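Local coordinates for protein 2-c-methyl-d-erythritol 2,4-cyclodiphosphate synthase (PDB 4C81) that catalyses the conversion of 4-diphosphocytidyl-2-C-methyl-D-erythritol 2-phosphate to 2-C-methyl-D-erythritol 2,4-cyclodiphosphate with release of CMP, a step of non-mevalonate isoprenoid biosynthesis, at residues A[102-105]-A[106-110]; A[145-148]-A[149-153]. The protein carries 1 engineered substitution. All coordinates share one frame; numbering follows the deposited sequence.

Contact 1 of 2, residues A[102-105]-A[106-110]; sequences LRYA and RLLIY
Helix 97-111 is regular alpha-helix here, with the carbonyls of Leu102, Arg103, Tyr104 and Ala105 each accepting the N-H four residues on, from Arg106, Leu107, Leu108 and Ile109. Leu108 N to Tyr104 O is the shortest of the four at 2.8 Å, although its N-H...O angle of 147° is also the most bent. The same i to i+4 spacing brings side chains together: Tyr104 CE2 lies 4.1 Å from Leu108 CD2, and the leucine methyl comes in at a slant to the ring. Spaced four apart, the two residues share a flank, and with both CG atoms opposite the backbone N (chi1 171° for Tyr104 and 174° for Leu108) the ring and the isobutyl group project from it side by side. There Phe86 meets the Tyr104 ring edge-to-face, while Leu108 packs on Leu74 and Leu77 of helix 64-77. Ile109 turns to strand 114-124, touching Tyr114 and Ile116, and its CG1 rests 3.3 Å from Ala105 O. The more solvent-exposed flank is built differently: Leu107 CG sits 3.3 Å from Arg103 O and 3.9 Å above the plane of the Arg106 guanidinium, displaced toward the rim of that group.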
ATOM      1  N   LEU A 102      15.203   4.887 -14.099  1.00 22.83           N
ATOM      2  CA  LEU A 102      15.520   3.574 -13.540  1.00 21.56           C
ATOM      3  C   LEU A 102      17.027   3.394 -13.335  1.00 33.29           C
ATOM      4  O   LEU A 102      17.445   2.776 -12.354  1.00 31.18           O
ATOM      5  CB  LEU A 102      14.968   2.440 -14.414  1.00 31.82           C
ATOM      6  CG  LEU A 102      13.524   1.991 -14.162  1.00 31.84           C
ATOM      7  CD1 LEU A 102      13.383   1.343 -12.789  1.00 28.86           C
ATOM      8  CD2 LEU A 102      12.543   3.137 -14.312  1.00 81.51           C
ATOM      9  N   ARG A 103      17.836   3.924 -14.252  1.00 33.00           N
ATOM     10  CA  ARG A 103      19.294   3.853 -14.093  1.00 29.47           C
ATOM     11  C   ARG A 103      19.764   4.762 -12.958  1.00 28.45           C
ATOM     12  O   ARG A 103      20.685   4.404 -12.228  1.00 30.23           O
ATOM     13  CB  ARG A 103      20.041   4.152 -15.405  1.00 37.95           C
ATOM     14  CG  ARG A 103      20.062   5.609 -15.865  1.00 39.26           C
ATOM     15  CD  ARG A 103      21.302   5.901 -16.707  1.00 73.79           C
ATOM     16  NE  ARG A 103      21.452   4.959 -17.818  1.00 52.75           N
ATOM     17  CZ  ARG A 103      20.864   5.073 -19.009  1.00 38.67           C
ATOM     18  NH1 ARG A 103      20.064   6.100 -19.287  1.00 53.05           N
ATOM     19  NH2 ARG A 103      21.079   4.147 -19.938  1.00 62.47           N
ATOM     20  N   TYR A 104      19.126   5.922 -12.805  1.00 23.57           N
ATOM     21  CA  TYR A 104      19.411   6.810 -11.675  1.00 22.11           C
ATOM     22  C   TYR A 104      19.137   6.079 -10.364  1.00 27.87           C
ATOM     23  O   TYR A 104      19.972   6.076  -9.457  1.00 22.96           O
ATOM     24  CB  TYR A 104      18.576   8.097 -11.738  1.00 30.50           C
ATOM     25  CG  TYR A 104      18.672   8.941 -10.479  1.00 30.39           C
ATOM     26  CD1 TYR A 104      19.774   9.765 -10.251  1.00 25.24           C
ATOM     27  CD2 TYR A 104      17.675   8.897  -9.505  1.00 30.57           C
ATOM     28  CE1 TYR A 104      19.874  10.531  -9.096  1.00 33.32           C
ATOM     29  CE2 TYR A 104      17.768   9.660  -8.344  1.00 32.65           C
ATOM     30  CZ  TYR A 104      18.870  10.474  -8.146  1.00 28.11           C
ATOM     31  OH  TYR A 104      18.971  11.230  -7.002  1.00 35.52           O
ATOM     32  N   ALA A 105      17.967   5.449 -10.281  1.00 28.22           N
ATOM     33  CA  ALA A 105      17.563   4.730  -9.073  1.00 22.65           C
ATOM     34  C   ALA A 105      18.513   3.579  -8.743  1.00 23.29           C
ATOM     35  O   ALA A 105      18.882   3.392  -7.584  1.00 26.00           O
ATOM     36  CB  ALA A 105      16.130   4.214  -9.217  1.00 24.73           C
ATOM     37  N   ARG A 106      18.904   2.811  -9.759  1.00 21.89           N
ATOM     38  CA  ARG A 106      19.850   1.715  -9.573  1.00 23.16           C
ATOM     39  C   ARG A 106      21.166   2.246  -9.015  1.00 22.20           C
ATOM     40  O   ARG A 106      21.692   1.710  -8.044  1.00 21.80           O
ATOM     41  CB  ARG A 106      20.106   0.983 -10.890  1.00 25.30           C
ATOM     42  CG  ARG A 106      21.058  -0.203 -10.771  1.00 27.72           C
ATOM     43  CD  ARG A 106      21.242  -0.913 -12.101  1.00 37.43           C
ATOM     44  NE  ARG A 106      21.797  -0.029 -13.126  1.00 40.11           N
ATOM     45  CZ  ARG A 106      23.085   0.299 -13.240  1.00 58.82           C
ATOM     46  NH1 ARG A 106      23.992  -0.172 -12.388  1.00 42.47           N
ATOM     47  NH2 ARG A 106      23.472   1.113 -14.217  1.00 63.27           N
ATOM     48  N   LEU A 107      21.681   3.306  -9.631  1.00 24.37           N
ATOM     49  CA  LEU A 107      22.965   3.884  -9.216  1.00 21.82           C
ATOM     50  C   LEU A 107      22.879   4.589  -7.860  1.00 26.32           C
ATOM     51  O   LEU A 107      23.865   4.635  -7.128  1.00 25.19           O
ATOM     52  CB  LEU A 107      23.504   4.835 -10.289  1.00 22.09           C
ATOM     53  CG  LEU A 107      23.892   4.142 -11.597  1.00 26.69           C
ATOM     54  CD1 LEU A 107      24.084   5.148 -12.725  1.00 28.32           C
ATOM     55  CD2 LEU A 107      25.143   3.294 -11.403  1.00 38.45           C
ATOM     56  N   LEU A 108      21.705   5.127  -7.531  1.00 18.54           N
ATOM     57  CA  LEU A 108      21.464   5.737  -6.223  1.00 22.24           C
ATOM     58  C   LEU A 108      21.545   4.696  -5.105  1.00 21.10           C
ATOM     59  O   LEU A 108      22.152   4.943  -4.064  1.00 23.69           O
ATOM     60  CB  LEU A 108      20.093   6.424  -6.197  1.00 20.47           C
ATOM     61  CG  LEU A 108      19.611   6.997  -4.859  1.00 25.93           C
ATOM     62  CD1 LEU A 108      20.457   8.185  -4.436  1.00 27.88           C
ATOM     63  CD2 LEU A 108      18.147   7.392  -4.957  1.00 25.82           C
ATOM     64  N   ILE A 109      20.919   3.541  -5.324  1.00 18.52           N
ATOM     65  CA  ILE A 109      20.967   2.427  -4.377  1.00 16.98           C
ATOM     66  C   ILE A 109      22.417   2.015  -4.137  1.00 23.98           C
ATOM     67  O   ILE A 109      22.831   1.802  -2.997  1.00 22.65           O
ATOM     68  CB  ILE A 109      20.168   1.203  -4.896  1.00 23.98           C
ATOM     69  CG1 ILE A 109      18.663   1.483  -4.850  1.00 26.74           C
ATOM     70  CG2 ILE A 109      20.467  -0.032  -4.064  1.00 23.14           C
ATOM     71  CD1 ILE A 109      17.826   0.438  -5.575  1.00 24.51           C
ATOM     72  N   TYR A 110      23.180   1.925  -5.225  1.00 20.59           N
ATOM     73  CA  TYR A 110      24.580   1.521  -5.159  1.00 33.50           C
ATOM     74  C   TYR A 110      25.434   2.531  -4.399  1.00 25.62           C
ATOM     75  O   TYR A 110      26.205   2.149  -3.518  1.00 25.92           O
ATOM     76  CB  TYR A 110      25.150   1.315  -6.563  1.00 25.03           C
ATOM     77  CG  TYR A 110      26.544   0.733  -6.552  1.00 32.02           C
ATOM     78  CD1 TYR A 110      26.743  -0.646  -6.555  1.00 37.34           C
ATOM     79  CD2 TYR A 110      27.664   1.559  -6.521  1.00 31.77           C
ATOM     80  CE1 TYR A 110      28.025  -1.188  -6.538  1.00 35.22           C
ATOM     81  CE2 TYR A 110      28.948   1.026  -6.499  1.00 35.44           C
ATOM     82  CZ  TYR A 110      29.120  -0.346  -6.509  1.00 44.74           C
ATOM     83  OH  TYR A 110      30.388  -0.879  -6.489  1.00 43.80           O
TER

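Contact 2 of 2, residues A[145-148]-A[149-153]; sequences LNID and ESQIS
From Asp148 the chain folds into a 3-10 turn at 149-151, evidenced by the i to i+3 bonds Gln151 N to Asp148 O (3.0 Å) and Ile152 N to Glu149 O (3.2 Å), before strand 152-157 begins. Asp148 adds an Asx turn through its carboxylate: OD2 accepts Ser150 N at 3.1 Å, met from above the carboxylate plane, and Ser150 OG at 2.7 Å on the anti lone pair. Two donors of one residue thus grip a single oxygen. Asp148 CG lies opposite the backbone N (chi1 -166°), which swings the carboxylate forward over the start of the turn, while Ser150 OG is tucked between its own N and carbonyl carbon, facing OD2.

Gln151 reaches back the other way. Its chain, extended beyond CG, carries OE1 to Asp148 N at 3.0 Å, with an N-H...O angle of 158° although the donor stands 38° out of the amide carbonyl plane. Backbone and side chain of Gln151 therefore both bind Asp148, and NE2 of the same amide is held by Gly117 O, which fixes its orientation. Beside this, Ile147 CD1 meets Ile152 CG1 at 3.8 Å, an apolar bridge across the turn.

Arg9 of the second subunit donates to Ser150 O, so the turn also takes part in an intersubunit contact. Within the chain, Ile152 packs on Ile141 and Ser142 of helix 130-145 and on Val119, and Ile147 on Ile116, joining the helix-to-strand connection to strand 114-124.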
ATOM      1  N   LEU A 145      17.409  -3.172 -13.277  1.00 22.72           N
ATOM      2  CA  LEU A 145      17.840  -2.995 -11.884  1.00 25.06           C
ATOM      3  C   LEU A 145      19.069  -3.832 -11.530  1.00 22.12           C
ATOM      4  O   LEU A 145      19.658  -3.649 -10.461  1.00 28.89           O
ATOM      5  CB  LEU A 145      16.694  -3.312 -10.913  1.00 21.62           C
ATOM      6  CG  LEU A 145      15.528  -2.322 -10.891  1.00 26.68           C
ATOM      7  CD1 LEU A 145      14.465  -2.766  -9.894  1.00 23.62           C
ATOM      8  CD2 LEU A 145      16.005  -0.915 -10.566  1.00 35.10           C
ATOM      9  N   ASN A 146      19.452  -4.743 -12.427  1.00 25.20           N
ATOM     10  CA  ASN A 146      20.577  -5.655 -12.213  1.00 31.54           C
ATOM     11  C   ASN A 146      20.376  -6.536 -10.972  1.00 32.34           C
ATOM     12  O   ASN A 146      21.260  -6.653 -10.119  1.00 31.28           O
ATOM     13  CB  ASN A 146      21.900  -4.870 -12.141  1.00 38.17           C
ATOM     14  CG  ASN A 146      23.128  -5.755 -12.328  1.00 54.63           C
ATOM     15  OD1 ASN A 146      23.037  -6.882 -12.818  1.00 45.54           O
ATOM     16  ND2 ASN A 146      24.287  -5.237 -11.938  1.00 78.35           N
ATOM     17  N   ILE A 147      19.193  -7.139 -10.879  1.00 28.60           N
ATOM     18  CA  ILE A 147      18.875  -8.086  -9.808  1.00 30.65           C
ATOM     19  C   ILE A 147      18.356  -9.386 -10.411  1.00 25.95           C
ATOM     20  O   ILE A 147      18.087  -9.458 -11.612  1.00 29.76           O
ATOM     21  CB  ILE A 147      17.841  -7.513  -8.799  1.00 19.79           C
ATOM     22  CG1 ILE A 147      16.508  -7.177  -9.488  1.00 26.94           C
ATOM     23  CG2 ILE A 147      18.408  -6.279  -8.102  1.00 25.65           C
ATOM     24  CD1 ILE A 147      15.446  -6.627  -8.543  1.00 27.55           C
ATOM     25  N   ASP A 148      18.221 -10.406  -9.570  1.00 25.20           N
ATOM     26  CA  ASP A 148      17.746 -11.714  -9.999  1.00 30.45           C
ATOM     27  C   ASP A 148      16.225 -11.711 -10.084  1.00 34.02           C
ATOM     28  O   ASP A 148      15.558 -11.008  -9.322  1.00 22.89           O
ATOM     29  CB  ASP A 148      18.210 -12.793  -9.020  1.00 31.11           C
ATOM     30  CG  ASP A 148      18.040 -14.192  -9.573  1.00 45.76           C
ATOM     31  OD1 ASP A 148      18.773 -14.551 -10.518  1.00 43.29           O
ATOM     32  OD2 ASP A 148      17.163 -14.929  -9.073  1.00 36.95           O
ATOM     33  N   GLU A 149      15.683 -12.507 -11.003  1.00 30.60           N
ATOM     34  CA  GLU A 149      14.235 -12.604 -11.198  1.00 27.57           C
ATOM     35  C   GLU A 149      13.506 -13.117  -9.954  1.00 30.88           C
ATOM     36  O   GLU A 149      12.327 -12.812  -9.753  1.00 30.75           O
ATOM     37  CB  GLU A 149      13.913 -13.503 -12.398  1.00 30.05           C
ATOM     38  CG  GLU A 149      14.392 -12.942 -13.733  1.00 31.80           C
ATOM     39  CD  GLU A 149      14.015 -13.816 -14.916  1.00 74.04           C
ATOM     40  OE1 GLU A 149      13.537 -14.951 -14.706  1.00 84.48           O
ATOM     41  OE2 GLU A 149      14.201 -13.364 -16.065  1.00 47.34           O
ATOM     42  N   SER A 150      14.213 -13.881  -9.119  1.00 26.52           N
ATOM     43  CA  SER A 150      13.656 -14.383  -7.860  1.00 30.06           C
ATOM     44  C   SER A 150      13.399 -13.285  -6.821  1.00 24.66           C
ATOM     45  O   SER A 150      12.749 -13.538  -5.804  1.00 25.49           O
ATOM     46  CB  SER A 150      14.582 -15.444  -7.252  1.00 33.59           C
ATOM     47  OG  SER A 150      15.779 -14.863  -6.762  1.00 28.81           O
ATOM     48  N   GLN A 151      13.918 -12.083  -7.068  1.00 23.57           N
ATOM     49  CA  GLN A 151      13.689 -10.933  -6.190  1.00 24.15           C
ATOM     50  C   GLN A 151      12.509 -10.063  -6.632  1.00 17.18           C
ATOM     51  O   GLN A 151      12.275  -9.011  -6.035  1.00 17.76           O
ATOM     52  CB  GLN A 151      14.949 -10.067  -6.125  1.00 23.09           C
ATOM     53  CG  GLN A 151      16.137 -10.768  -5.496  1.00 19.37           C
ATOM     54  CD  GLN A 151      17.438 -10.015  -5.695  1.00 21.08           C
ATOM     55  OE1 GLN A 151      18.221 -10.343  -6.584  1.00 24.09           O
ATOM     56  NE2 GLN A 151      17.674  -9.004  -4.873  1.00 22.62           N
ATOM     57  N   ILE A 152      11.782 -10.492  -7.666  1.00 18.58           N
ATOM     58  CA  ILE A 152      10.714  -9.682  -8.273  1.00 19.84           C
ATOM     59  C   ILE A 152       9.378 -10.431  -8.327  1.00 27.49           C
ATOM     60  O   ILE A 152       9.317 -11.592  -8.734  1.00 21.61           O
ATOM     61  CB  ILE A 152      11.084  -9.269  -9.714  1.00 19.44           C
ATOM     62  CG1 ILE A 152      12.439  -8.556  -9.743  1.00 20.26           C
ATOM     63  CG2 ILE A 152      10.002  -8.374 -10.312  1.00 24.29           C
ATOM     64  CD1 ILE A 152      12.984  -8.362 -11.143  1.00 24.40           C
ATOM     65  N   SER A 153       8.315  -9.746  -7.910  1.00 17.14           N
ATOM     66  CA  SER A 153       6.947 -10.217  -8.078  1.00 17.47           C
ATOM     67  C   SER A 153       6.140  -9.124  -8.762  1.00 18.05           C
ATOM     68  O   SER A 153       6.256  -7.949  -8.407  1.00 18.08           O
ATOM     69  CB  SER A 153       6.316 -10.534  -6.727  1.00 18.80           C
ATOM     70  OG  SER A 153       4.916 -10.717  -6.845  1.00 20.96           O
TER

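Overall arrangement
Contact 1 comes first along the chain, on helix 97-111; strand 114-124 and helix 130-145 intervene before contact 2, which leads into strand 152-157. Their centres lie 14 Å apart, yet they touch directly: Arg106 CD packs 3.6 Å from Leu145 O, and Leu102 CD1 is 4.1 Å from Leu145 CD2. Helix 97-111 and the 145-153 connection both pack on strand 114-124, through Ile109 and Ile147 on Ile116. That strand pairs in parallel with strand 152-157, one of the two outermost strands of the five-stranded mixed sheet within this chain. The Leu102 side chain is about 10 Å from a bound zinc ion. Contact 2 touches the second subunit.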